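Local atomic coordinates of MS5a (Brassica napus, PDB entry 6L77), a protein that is of unknown molecular function but is linked to meiosis, and through its cystatin-like folds apparently enhances papain activity instead of blocking it. Residues Ile54-Glu59 against Phe69-Asp74; Lys106-Lys111 against Ile205-Arg210; Val167-Glu172 against Leu187-Tyr192. All blocks are in the same frame, centred on the assembly; numbering follows the deposited sequence.

In the fold
All three contacts involve one antiparallel sheet of cystatin-like character in this C-terminal part of MS5, two of them within it and one laying a loop on it. Interaction 1 lies on one side of the chain's centre, about 27 Å (centre to centre) from each of the others. It and interaction 3 are buried pairings of neighbouring strands, held by backbone hydrogen bonds; interaction 1 packs mainly apolar side chains against helix 12-29, whereas interaction 3 also brings a glutamate beside a tyrosine. Interaction 2 is a surface contact, in which an arginine of strand 201-212 grips a loop. Interactions 2 and 3 touch: strands 201-212 and 186-195 are adjacent, and P109 of the loop lies against Y189.

Interaction 1 of 3, residues Ile54-Glu59 against Phe69-Asp74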
loop_
_atom_site.group_PDB
_atom_site.type_symbol
_atom_site.label_atom_id
_atom_site.label_comp_id
_atom_site.label_asym_id
_atom_site.label_seq_id
_atom_site.Cartn_x
_atom_site.Cartn_y
_atom_site.Cartn_z
ATOM N N ILE A 54 11.327 5.856 10.893
ATOM C CA ILE A 54 11.432 4.480 11.358
ATOM C C ILE A 54 12.797 3.942 10.952
ATOM O O ILE A 54 13.194 4.052 9.784
ATOM C CB ILE A 54 10.317 3.602 10.763
ATOM C CG1 ILE A 54 8.951 4.170 11.113
ATOM C CG2 ILE A 54 10.460 2.141 11.228
ATOM C CD1 ILE A 54 7.824 3.584 10.226
ATOM N N THR A 55 13.501 3.359 11.911
ATOM C CA THR A 55 14.745 2.652 11.655
ATOM C C THR A 55 14.455 1.163 11.772
ATOM O O THR A 55 14.023 0.690 12.829
ATOM C CB THR A 55 15.828 3.081 12.646
ATOM O OG1 THR A 55 16.012 4.502 12.563
ATOM C CG2 THR A 55 17.149 2.357 12.346
ATOM N N LEU A 56 14.663 0.428 10.689
ATOM C CA LEU A 56 14.321 -0.985 10.672
ATOM C C LEU A 56 15.504 -1.785 10.150
ATOM O O LEU A 56 16.415 -1.242 9.522
ATOM C CB LEU A 56 13.086 -1.252 9.804
ATOM C CG LEU A 56 13.224 -0.751 8.364
ATOM C CD1 LEU A 56 12.962 -1.876 7.392
ATOM C CD2 LEU A 56 12.317 0.448 8.062
ATOM N N ILE A 57 15.475 -3.086 10.430
ATOM C CA ILE A 57 16.448 -4.032 9.904
ATOM C C ILE A 57 15.741 -4.837 8.829
ATOM O O ILE A 57 14.671 -5.402 9.082
ATOM C CB ILE A 57 17.002 -4.960 10.999
ATOM C CG1 ILE A 57 17.514 -4.140 12.189
ATOM C CG2 ILE A 57 18.083 -5.855 10.418
ATOM C CD1 ILE A 57 18.527 -3.095 11.808
ATOM N N ALA A 58 16.307 -4.845 7.627
ATOM C CA ALA A 58 15.814 -5.674 6.537
ATOM C C ALA A 58 16.746 -6.860 6.339
ATOM O O ALA A 58 17.967 -6.729 6.483
ATOM C CB ALA A 58 15.712 -4.878 5.235
ATOM N N GLU A 59 16.171 -8.013 6.006
ATOM C CA GLU A 59 16.956 -9.186 5.643
ATOM C C GLU A 59 17.085 -9.257 4.125
ATOM O O GLU A 59 16.107 -9.055 3.392
ATOM C CB GLU A 59 16.325 -10.480 6.179
ATOM C CG GLU A 59 17.169 -11.714 5.814
ATOM C CD GLU A 59 16.729 -13.015 6.501
ATOM O OE1 GLU A 59 15.697 -13.040 7.210
ATOM O OE2 GLU A 59 17.445 -14.020 6.332
ATOM N N PHE A 69 17.907 0.195 7.771
ATOM C CA PHE A 69 17.097 0.810 6.735
ATOM C C PHE A 69 16.280 1.918 7.387
ATOM O O PHE A 69 15.783 1.731 8.501
ATOM C CB PHE A 69 16.196 -0.278 6.135
ATOM C CG PHE A 69 15.507 0.100 4.864
ATOM C CD1 PHE A 69 16.110 -0.151 3.647
ATOM C CD2 PHE A 69 14.232 0.647 4.885
ATOM C CE1 PHE A 69 15.477 0.161 2.466
ATOM C CE2 PHE A 69 13.577 0.972 3.709
ATOM C CZ PHE A 69 14.199 0.724 2.491
ATOM N N GLU A 70 16.155 3.062 6.710
ATOM C CA GLU A 70 15.373 4.193 7.211
ATOM C C GLU A 70 14.143 4.397 6.330
ATOM O O GLU A 70 14.246 4.353 5.099
ATOM C CB GLU A 70 16.238 5.453 7.236
ATOM C CG GLU A 70 15.516 6.724 7.596
ATOM C CD GLU A 70 16.471 7.895 7.716
ATOM O OE1 GLU A 70 17.559 7.837 7.106
ATOM O OE2 GLU A 70 16.143 8.863 8.429
ATOM N N THR A 71 12.977 4.580 6.954
ATOM C CA THR A 71 11.739 4.913 6.244
ATOM C C THR A 71 11.127 6.136 6.910
ATOM O O THR A 71 11.006 6.164 8.138
ATOM C CB THR A 71 10.721 3.746 6.280
ATOM O OG1 THR A 71 11.249 2.597 5.593
ATOM C CG2 THR A 71 9.421 4.142 5.598
ATOM N N ASN A 72 10.738 7.141 6.118
ATOM C CA ASN A 72 10.039 8.321 6.634
ATOM C C ASN A 72 8.676 8.429 5.958
ATOM O O ASN A 72 8.591 8.392 4.726
ATOM C CB ASN A 72 10.827 9.610 6.382
ATOM C CG ASN A 72 12.063 9.735 7.262
ATOM O OD1 ASN A 72 12.486 8.782 7.928
ATOM N ND2 ASN A 72 12.659 10.915 7.253
ATOM N N VAL A 73 7.621 8.565 6.758
ATOM C CA VAL A 73 6.247 8.662 6.263
ATOM C C VAL A 73 5.573 9.836 6.951
ATOM O O VAL A 73 5.668 9.969 8.177
ATOM C CB VAL A 73 5.438 7.373 6.521
ATOM C CG1 VAL A 73 3.928 7.628 6.314
ATOM C CG2 VAL A 73 5.906 6.247 5.608
ATOM N N ASP A 74 4.907 10.691 6.169
ATOM C CA ASP A 74 4.013 11.712 6.709
ATOM C C ASP A 74 2.579 11.217 6.584
ATOM O O ASP A 74 2.164 10.779 5.510
ATOM C CB ASP A 74 4.165 13.043 5.974
ATOM C CG ASP A 74 5.422 13.796 6.381
ATOM O OD1 ASP A 74 6.129 13.345 7.303
ATOM O OD2 ASP A 74 5.704 14.841 5.768
#
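The backbone oxygen of F69 takes a nearly straight hydrogen bond from L56 N of strand 49-60 (N to F69 O 2.8 Å, 175°) and a weaker C-H contact from T55 CA at 3.4 Å. F69 N returns a bond to L56 O, and I54 and T71 form a second reciprocal pair, I54 N lying 2.8 Å from T71 O. Between these hydrogen-bonded pairs, T55 and E70 make a non-hydrogen-bonded one.

I54, L56, F69 and T71 share one face, the one that helix 12-29 packs against through I54, L56 and F69. With chi1 at 56°, L56 CG stands between backbone N and carbonyl carbon, which puts it 3.7 Å from F69 CB. L56 CD2 lies near the plane of the F69 ring, at its edge, 3.7 Å from F69 CD2. The same methyl is 3.4 Å from T71 OG1, a buried hydroxyl with no polar partner in the model. An alanine in place of L56 would probably leave a gap beside the F69 edge and the T71 hydroxyl. Branched and aromatic residues suit this buried face, where F69 also meets Y25 edge-to-face. The whole is a beta hairpin packed on a helix, as in cystatin-like folds.

Interaction 2 of 3, residues Lys106-Lys111 against Ile205-Arg210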
loop_
_atom_site.group_PDB
_atom_site.type_symbol
_atom_site.label_atom_id
_atom_site.label_comp_id
_atom_site.label_asym_id
_atom_site.label_seq_id
_atom_site.Cartn_x
_atom_site.Cartn_y
_atom_site.Cartn_z
ATOM N N LYS A 106 -6.927 14.863 -5.275
ATOM C CA LYS A 106 -8.036 14.684 -6.198
ATOM C C LYS A 106 -8.944 13.548 -5.732
ATOM O O LYS A 106 -8.495 12.579 -5.113
ATOM C CB LYS A 106 -7.534 14.461 -7.633
ATOM C CG LYS A 106 -7.382 13.031 -8.113
ATOM C CD LYS A 106 -5.944 12.520 -7.989
ATOM C CE LYS A 106 -4.886 13.596 -8.261
ATOM N NZ LYS A 106 -3.589 13.265 -7.566
ATOM N N ASP A 107 -10.243 13.720 -5.988
ATOM C CA ASP A 107 -11.260 12.801 -5.493
ATOM C C ASP A 107 -10.977 11.370 -5.941
ATOM O O ASP A 107 -10.426 11.128 -7.018
ATOM C CB ASP A 107 -12.651 13.220 -5.989
ATOM C CG ASP A 107 -13.147 14.512 -5.359
ATOM O OD1 ASP A 107 -12.546 14.980 -4.368
ATOM O OD2 ASP A 107 -14.150 15.060 -5.859
ATOM N N LEU A 108 -11.359 10.390 -5.068
ATOM C CA LEU A 108 -11.350 8.975 -5.403
ATOM C C LEU A 108 -12.697 8.561 -5.982
ATOM O O LEU A 108 -13.735 9.119 -5.611
ATOM C CB LEU A 108 -11.073 8.130 -4.166
ATOM C CG LEU A 108 -9.657 8.103 -3.606
ATOM C CD1 LEU A 108 -9.669 7.459 -2.228
ATOM C CD2 LEU A 108 -8.748 7.341 -4.543
ATOM N N PRO A 109 -12.704 7.577 -6.878
ATOM C CA PRO A 109 -13.973 6.960 -7.276
ATOM C C PRO A 109 -14.619 6.262 -6.087
ATOM O O PRO A 109 -13.938 5.706 -5.227
ATOM C CB PRO A 109 -13.563 5.965 -8.368
ATOM C CG PRO A 109 -12.123 5.748 -8.178
ATOM C CD PRO A 109 -11.555 6.998 -7.589
ATOM N N ASP A 110 -15.948 6.301 -6.031
ATOM C CA ASP A 110 -16.647 5.749 -4.882
ATOM C C ASP A 110 -17.172 4.338 -5.107
ATOM O O ASP A 110 -17.705 3.736 -4.169
ATOM C CB ASP A 110 -17.801 6.671 -4.466
ATOM C CG ASP A 110 -18.867 6.788 -5.527
ATOM O OD1 ASP A 110 -18.528 6.702 -6.727
ATOM O OD2 ASP A 110 -20.048 6.967 -5.158
ATOM N N LYS A 111 -17.036 3.790 -6.317
ATOM C CA LYS A 111 -17.545 2.458 -6.610
ATOM C C LYS A 111 -16.554 1.700 -7.481
ATOM O O LYS A 111 -15.728 2.286 -8.187
ATOM C CB LYS A 111 -18.904 2.490 -7.333
ATOM C CG LYS A 111 -20.005 3.268 -6.640
ATOM C CD LYS A 111 -21.292 3.212 -7.457
ATOM C CE LYS A 111 -22.263 4.315 -7.059
ATOM N NZ LYS A 111 -22.581 4.313 -5.603
ATOM N N ILE A 205 -14.624 -3.865 0.050
ATOM C CA ILE A 205 -13.942 -3.303 -1.113
ATOM C C ILE A 205 -13.047 -2.172 -0.625
ATOM O O ILE A 205 -13.495 -1.314 0.144
ATOM C CB ILE A 205 -14.934 -2.782 -2.173
ATOM C CG1 ILE A 205 -15.694 -3.949 -2.816
ATOM C CG2 ILE A 205 -14.214 -1.949 -3.231
ATOM C CD1 ILE A 205 -16.842 -3.520 -3.723
ATOM N N ALA A 206 -11.788 -2.174 -1.065
ATOM C CA ALA A 206 -10.871 -1.067 -0.831
ATOM C C ALA A 206 -10.535 -0.409 -2.162
ATOM O O ALA A 206 -10.395 -1.088 -3.186
ATOM C CB ALA A 206 -9.588 -1.536 -0.136
ATOM N N ILE A 207 -10.422 0.914 -2.152
ATOM C CA ILE A 207 -10.029 1.680 -3.332
ATOM C C ILE A 207 -8.837 2.533 -2.928
ATOM O O ILE A 207 -8.930 3.307 -1.973
ATOM C CB ILE A 207 -11.179 2.558 -3.857
ATOM C CG1 ILE A 207 -12.383 1.686 -4.232
ATOM C CG2 ILE A 207 -10.713 3.373 -5.058
ATOM C CD1 ILE A 207 -13.613 2.470 -4.662
ATOM N N VAL A 208 -7.711 2.377 -3.628
ATOM C CA VAL A 208 -6.473 3.057 -3.236
ATOM C C VAL A 208 -5.812 3.654 -4.470
ATOM O O VAL A 208 -5.548 2.936 -5.441
ATOM C CB VAL A 208 -5.481 2.107 -2.540
ATOM C CG1 VAL A 208 -4.218 2.889 -2.155
ATOM C CG2 VAL A 208 -6.101 1.456 -1.319
ATOM N N ARG A 209 -5.521 4.953 -4.428
ATOM C CA ARG A 209 -4.729 5.582 -5.476
ATOM C C ARG A 209 -3.283 5.720 -5.014
ATOM O O ARG A 209 -3.013 6.306 -3.959
ATOM C CB ARG A 209 -5.277 6.952 -5.870
ATOM C CG ARG A 209 -4.510 7.526 -7.058
ATOM C CD ARG A 209 -4.935 8.944 -7.400
ATOM N NE ARG A 209 -6.310 9.003 -7.876
ATOM C CZ ARG A 209 -7.322 9.544 -7.202
ATOM N NH1 ARG A 209 -7.121 10.100 -6.008
ATOM N NH2 ARG A 209 -8.539 9.548 -7.735
ATOM N N ARG A 210 -2.363 5.181 -5.804
ATOM C CA ARG A 210 -0.937 5.407 -5.630
ATOM C C ARG A 210 -0.482 6.448 -6.646
ATOM O O ARG A 210 -0.610 6.239 -7.858
ATOM C CB ARG A 210 -0.139 4.113 -5.822
ATOM C CG ARG A 210 1.375 4.306 -5.630
ATOM C CD ARG A 210 2.168 3.442 -6.626
ATOM N NE ARG A 210 2.020 2.014 -6.344
ATOM C CZ ARG A 210 2.208 1.042 -7.236
ATOM N NH1 ARG A 210 2.540 1.336 -8.489
ATOM N NH2 ARG A 210 2.061 -0.228 -6.870
#
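R209 extends from strand 201-212 and gives hydrogen bonds to two successive backbone oxygens of the loop, its NH2 lying 2.6 Å from D107 O and its NH1 3.0 Å from K106 O. This is a loop laid along the face of the cystatin-like antiparallel sheet, tied down largely by this arginine, D110 O being also hydrogen-bonded to Q226. The NH2 bond is the straighter (151° at the hydrogen), with D107 O near the guanidinium plane; K106 O is tilted further, and NH1 stands well above the plane of this carbonyl. NH1 also forms a salt bridge with D104, so the group spans backbone and carboxylate.

Both faces of the guanidinium are covered by aliphatic carbon. K106 CD sits 3.2 Å above the plane on one side, and L108 CD2 3.4 Å above it on the other, both displaced toward the rim. The R209 chain is extended to CD and bends at chi3 (-66°), which turns NE out of that line. The lysine nitrogen is paired with D104 too, and this shared carboxylate would probably offset the repulsion between K106 and R209.

Farther along, carbon packing takes over, with one methyl against a carbonyl. P109, whose ring also rests on L187 and Y189, suits an extended loop close on the strands. I207 CG2 is 4.2 Å from P109 CG, while I207 CD1 comes to 3.3 Å from P109 O.

Interaction 3 of 3, residues Val167-Glu172 against Leu187-Tyr192; sequences VVETEE and LVYIRY
E169 and Y189 stand side by side on one face of an antiparallel strand pair, their ends pointing the same way, with the carboxylate and the phenol ring turned 30° apart. The two lie diagonally across strands 161-170 and 186-195, adjacent members of the cystatin-like sheet. E169 OE1 remains 3.8 Å from Y189 OH, near the plane of the ring, and the strongest partner of this carboxylate lies elsewhere: its OE2 forms a salt bridge with R123. Glutamate suits the spot because its extended chain can lie against neighbouring side chains while its charge meets the arginine.

L187, directly opposite E169, runs alongside it and brings CD2 to 4.1 Å from E169 OE1. V167, opposite Y189, crosses the aromatic side chain. V167 CG1 is 4.2 Å from Y189 CD1, and the same ring atom approaches V167 O in the plane of the ring, at 3.4 Å. In Y189, chi1 (-55°) sets CG beside the backbone N, and chi2 (86°) then turns the ring so that CD1 at its edge faces that carbonyl. I207 also touches this tyrosine.

On the other face V168 and V188 lie side by side, pointing the same way, V168 CG2 4.2 Å from V188 CG1. These compact branched residues suit a buried place between strands, and V188 packs further on W138 of helix 138-150. Between the strands, the backbones of V167 and Y189, and of E169 and L187, exchange reciprocal hydrogen bonds; E169 N is 2.8 Å from L187 O. L187 O also receives a C-H contact from V168 CA. Beyond the paired residues the chain turns, and T170 OG1 donates a hydrogen bond to E172 O at 2.7 Å.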
loop_
_atom_site.group_PDB
_atom_site.type_symbol
_atom_site.label_atom_id
_atom_site.label_comp_id
_atom_site.label_asym_id
_atom_site.label_seq_id
_atom_site.Cartn_x
_atom_site.Cartn_y
_atom_site.Cartn_z
ATOM N N VAL A 167 -8.808 -5.072 -9.594
ATOM C CA VAL A 167 -8.761 -4.331 -10.849
ATOM C C VAL A 167 -7.821 -3.154 -10.637
ATOM O O VAL A 167 -7.900 -2.482 -9.609
ATOM C CB VAL A 167 -10.162 -3.848 -11.278
ATOM C CG1 VAL A 167 -10.076 -2.864 -12.446
ATOM C CG2 VAL A 167 -11.048 -5.044 -11.632
ATOM N N VAL A 168 -6.922 -2.914 -11.590
ATOM C CA VAL A 168 -6.009 -1.777 -11.525
ATOM C C VAL A 168 -6.260 -0.881 -12.729
ATOM O O VAL A 168 -6.411 -1.373 -13.852
ATOM C CB VAL A 168 -4.533 -2.221 -11.490
ATOM C CG1 VAL A 168 -3.625 -0.996 -11.455
ATOM C CG2 VAL A 168 -4.267 -3.112 -10.271
ATOM N N GLU A 169 -6.294 0.430 -12.497
ATOM C CA GLU A 169 -6.459 1.405 -13.563
ATOM C C GLU A 169 -5.213 2.275 -13.641
ATOM O O GLU A 169 -4.713 2.760 -12.614
ATOM C CB GLU A 169 -7.715 2.268 -13.370
ATOM C CG GLU A 169 -7.877 3.320 -14.473
ATOM C CD GLU A 169 -9.267 3.951 -14.552
ATOM O OE1 GLU A 169 -10.110 3.676 -13.673
ATOM O OE2 GLU A 169 -9.511 4.722 -15.509
ATOM N N THR A 170 -4.712 2.461 -14.859
ATOM C CA THR A 170 -3.564 3.309 -15.134
ATOM C C THR A 170 -3.992 4.480 -16.003
ATOM O O THR A 170 -5.071 4.485 -16.597
ATOM C CB THR A 170 -2.443 2.545 -15.855
ATOM O OG1 THR A 170 -2.938 2.086 -17.115
ATOM C CG2 THR A 170 -1.971 1.353 -15.022
ATOM N N GLU A 171 -3.091 5.457 -16.094
ATOM C CA GLU A 171 -3.278 6.641 -16.918
ATOM C C GLU A 171 -2.821 6.428 -18.353
ATOM O O GLU A 171 -3.213 7.193 -19.237
ATOM C CB GLU A 171 -2.512 7.816 -16.285
ATOM C CG GLU A 171 -2.553 7.767 -14.744
ATOM C CD GLU A 171 -1.759 8.876 -14.051
ATOM O OE1 GLU A 171 -0.805 9.418 -14.648
ATOM O OE2 GLU A 171 -2.097 9.196 -12.891
ATOM N N GLU A 172 -2.024 5.388 -18.600
ATOM C CA GLU A 172 -1.432 5.126 -19.898
ATOM C C GLU A 172 -1.621 3.657 -20.241
ATOM O O GLU A 172 -1.661 2.796 -19.353
ATOM C CB GLU A 172 0.064 5.447 -19.915
ATOM C CG GLU A 172 0.437 6.805 -19.366
ATOM C CD GLU A 172 1.915 6.894 -19.045
ATOM O OE1 GLU A 172 2.624 5.872 -19.205
ATOM O OE2 GLU A 172 2.368 7.982 -18.628
ATOM N N LEU A 187 -4.486 3.130 -9.806
ATOM C CA LEU A 187 -5.698 3.141 -8.998
ATOM C C LEU A 187 -6.109 1.685 -8.811
ATOM O O LEU A 187 -6.342 0.976 -9.796
ATOM C CB LEU A 187 -6.789 3.962 -9.695
ATOM C CG LEU A 187 -8.098 4.295 -8.995
ATOM C CD1 LEU A 187 -7.844 5.119 -7.766
ATOM C CD2 LEU A 187 -9.011 5.056 -9.941
ATOM N N VAL A 188 -6.165 1.224 -7.558
ATOM C CA VAL A 188 -6.330 -0.196 -7.255
ATOM C C VAL A 188 -7.676 -0.418 -6.580
ATOM O O VAL A 188 -7.992 0.242 -5.584
ATOM C CB VAL A 188 -5.189 -0.717 -6.363
ATOM C CG1 VAL A 188 -5.257 -2.231 -6.286
ATOM C CG2 VAL A 188 -3.837 -0.260 -6.896
ATOM N N TYR A 189 -8.454 -1.366 -7.104
ATOM C CA TYR A 189 -9.722 -1.787 -6.514
ATOM C C TYR A 189 -9.550 -3.214 -6.019
ATOM O O TYR A 189 -9.211 -4.104 -6.807
ATOM C CB TYR A 189 -10.861 -1.736 -7.536
ATOM C CG TYR A 189 -11.049 -0.402 -8.227
ATOM C CD1 TYR A 189 -10.316 -0.076 -9.365
ATOM C CD2 TYR A 189 -11.983 0.520 -7.761
ATOM C CE1 TYR A 189 -10.507 1.133 -10.017
ATOM C CE2 TYR A 189 -12.172 1.734 -8.401
ATOM C CZ TYR A 189 -11.435 2.030 -9.530
ATOM O OH TYR A 189 -11.633 3.229 -10.170
ATOM N N ILE A 190 -9.797 -3.440 -4.734
ATOM C CA ILE A 190 -9.566 -4.745 -4.128
ATOM C C ILE A 190 -10.855 -5.212 -3.481
ATOM O O ILE A 190 -11.363 -4.565 -2.560
ATOM C CB ILE A 190 -8.431 -4.708 -3.095
ATOM C CG1 ILE A 190 -7.179 -4.102 -3.735
ATOM C CG2 ILE A 190 -8.179 -6.134 -2.561
ATOM C CD1 ILE A 190 -6.003 -3.902 -2.781
ATOM N N ARG A 191 -11.372 -6.340 -3.955
ATOM C CA ARG A 191 -12.532 -6.990 -3.366
ATOM C C ARG A 191 -12.025 -8.139 -2.501
ATOM O O ARG A 191 -11.349 -9.041 -3.008
ATOM C CB ARG A 191 -13.473 -7.485 -4.466
ATOM C CG ARG A 191 -14.599 -8.397 -3.995
ATOM C CD ARG A 191 -15.728 -7.652 -3.293
ATOM N NE ARG A 191 -16.762 -8.607 -2.909
ATOM C CZ ARG A 191 -16.711 -9.370 -1.820
ATOM N NH1 ARG A 191 -17.682 -10.233 -1.574
ATOM N NH2 ARG A 191 -15.693 -9.269 -0.976
ATOM N N TYR A 192 -12.326 -8.100 -1.198
ATOM C CA TYR A 192 -11.798 -9.138 -0.320
ATOM C C TYR A 192 -12.795 -9.476 0.778
ATOM O O TYR A 192 -13.629 -8.649 1.161
ATOM C CB TYR A 192 -10.444 -8.728 0.277
ATOM C CG TYR A 192 -10.467 -7.548 1.241
ATOM C CD1 TYR A 192 -10.458 -6.234 0.774
ATOM C CD2 TYR A 192 -10.460 -7.751 2.618
ATOM C CE1 TYR A 192 -10.451 -5.149 1.661
ATOM C CE2 TYR A 192 -10.460 -6.681 3.507
ATOM C CZ TYR A 192 -10.449 -5.380 3.023
ATOM O OH TYR A 192 -10.454 -4.313 3.910
#